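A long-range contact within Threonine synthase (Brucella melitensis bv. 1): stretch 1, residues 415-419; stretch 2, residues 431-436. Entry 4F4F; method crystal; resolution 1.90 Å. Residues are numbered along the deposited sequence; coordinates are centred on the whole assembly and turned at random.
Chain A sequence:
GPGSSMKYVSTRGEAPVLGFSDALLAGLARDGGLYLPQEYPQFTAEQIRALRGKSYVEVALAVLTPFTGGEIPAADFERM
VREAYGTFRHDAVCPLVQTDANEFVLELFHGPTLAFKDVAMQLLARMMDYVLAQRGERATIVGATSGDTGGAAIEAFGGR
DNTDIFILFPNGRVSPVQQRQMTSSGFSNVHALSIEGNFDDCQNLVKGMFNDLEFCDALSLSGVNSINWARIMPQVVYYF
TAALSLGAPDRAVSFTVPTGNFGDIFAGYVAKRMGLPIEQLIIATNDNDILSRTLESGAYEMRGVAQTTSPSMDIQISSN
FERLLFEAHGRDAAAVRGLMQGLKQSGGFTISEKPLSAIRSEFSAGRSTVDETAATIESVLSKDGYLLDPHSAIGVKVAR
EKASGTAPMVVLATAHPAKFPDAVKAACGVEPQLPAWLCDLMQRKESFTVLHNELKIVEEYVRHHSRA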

# COMPACT_ATOMS: atom_id res chain seq x y z
N ALA A 415 -3.67 9.46 4.21
CA ALA A 415 -3.32 10.62 3.36
C ALA A 415 -3.50 11.89 4.13
O ALA A 415 -4.35 11.95 5.01
CB ALA A 415 -4.18 10.69 2.11
N HIS A 416 -2.74 12.92 3.74
CA HIS A 416 -2.86 14.25 4.30
C HIS A 416 -4.12 14.87 3.74
O HIS A 416 -4.41 14.66 2.56
CB HIS A 416 -1.64 15.07 3.87
CG HIS A 416 -1.49 16.40 4.57
ND1 HIS A 416 -2.17 17.50 4.20
CD2 HIS A 416 -0.64 16.80 5.61
CE1 HIS A 416 -1.80 18.54 4.98
NE2 HIS A 416 -0.87 18.10 5.85
N PRO A 417 -4.86 15.65 4.56
CA PRO A 417 -6.03 16.33 4.00
C PRO A 417 -5.80 17.17 2.73
O PRO A 417 -6.71 17.25 1.90
CB PRO A 417 -6.55 17.21 5.15
CG PRO A 417 -5.54 17.14 6.24
CD PRO A 417 -4.71 15.91 6.01
N ALA A 418 -4.62 17.73 2.55
CA ALA A 418 -4.33 18.52 1.35
C ALA A 418 -4.29 17.71 0.05
O ALA A 418 -4.29 18.31 -1.01
CB ALA A 418 -3.05 19.34 1.50
N LYS A 419 -4.25 16.38 0.14
CA LYS A 419 -4.31 15.51 -1.03
C LYS A 419 -5.72 15.39 -1.60
O LYS A 419 -5.88 14.96 -2.75
CB LYS A 419 -3.78 14.10 -0.72
CG LYS A 419 -2.27 13.91 -0.78
CD LYS A 419 -1.74 14.31 -2.16
CE LYS A 419 -0.71 13.36 -2.77
NZ LYS A 419 -0.99 11.92 -2.74
N GLU A 431 -10.10 24.82 3.70
CA GLU A 431 -9.25 24.51 2.55
C GLU A 431 -7.92 24.06 3.16
O GLU A 431 -7.21 24.88 3.71
CB GLU A 431 -9.06 25.74 1.65
CG GLU A 431 -8.32 25.48 0.33
CD GLU A 431 -8.86 24.33 -0.49
OE1 GLU A 431 -10.10 24.17 -0.64
OE2 GLU A 431 -8.04 23.55 -1.01
N PRO A 432 -7.61 22.75 3.11
CA PRO A 432 -6.41 22.32 3.85
C PRO A 432 -5.14 22.95 3.28
O PRO A 432 -5.11 23.31 2.12
CB PRO A 432 -6.40 20.81 3.69
CG PRO A 432 -7.34 20.50 2.58
CD PRO A 432 -8.31 21.64 2.44
N GLN A 433 -4.11 23.09 4.10
CA GLN A 433 -2.86 23.70 3.67
C GLN A 433 -1.77 22.63 3.55
O GLN A 433 -1.64 21.74 4.41
CB GLN A 433 -2.46 24.81 4.64
N LEU A 434 -0.98 22.72 2.48
CA LEU A 434 0.16 21.83 2.29
C LEU A 434 1.17 22.06 3.39
O LEU A 434 1.25 23.16 3.93
CB LEU A 434 0.83 22.11 0.94
CG LEU A 434 0.06 21.68 -0.31
CD1 LEU A 434 0.52 22.51 -1.51
CD2 LEU A 434 0.25 20.19 -0.57
N PRO A 435 1.95 21.03 3.74
CA PRO A 435 3.10 21.27 4.62
C PRO A 435 4.02 22.34 4.04
O PRO A 435 4.09 22.52 2.82
CB PRO A 435 3.82 19.91 4.65
CG PRO A 435 2.85 18.94 4.10
CD PRO A 435 1.93 19.66 3.20
N ALA A 436 4.74 23.04 4.92
CA ALA A 436 5.60 24.15 4.53
C ALA A 436 6.66 23.76 3.50
O ALA A 436 6.92 24.51 2.58
CB ALA A 436 6.27 24.76 5.77
O HOH W 1 0.18 20.46 6.74

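What holds His416 against the second stretch? Its CA-to-CB bond points toward stretch 2, and chi1 is t; His416 CE1 lies 3.3 Å from Gln433 O, which is near the ring plane at its edge, where the polarised C-H of the ring carbon suits a carbonyl oxygen. Pro435 CD sits over one face, 4.2 Å from His416 NE2. A water links the two stretches: it lies 2.7 Å from His416 NE2 and donates to Gln433 O at 3.2 Å.

How is the imidazole kept in place? His416 ND1 accepts a hydrogen bond from Ala418 N at 3.0 Å, nearly straight at 164°.

What does Pro417 offer? Pro417 CB meets Pro432 CB at 3.9 Å, an apolar contact between two proline rings, while Pro417 O lies 3.4 Å from Pro432 CG.

Where do the CA atoms of the two stretches come nearest? Ala418 CA and Pro432 CA are 5.0 Å apart. Ala418 CB touches Pro432 CB at 4.3 Å and Leu434 CD2 at 4.0 Å; Leu434 points away at CB, but its end returns to the contact. No direct hydrogen bond crosses among the modelled atoms; packing contacts and the water connect the stretches. The CA-to-CB bond of Lys419 points away, and Lys419 N bonds to His416 O at 3.0 Å, closing the short 3-10 turn.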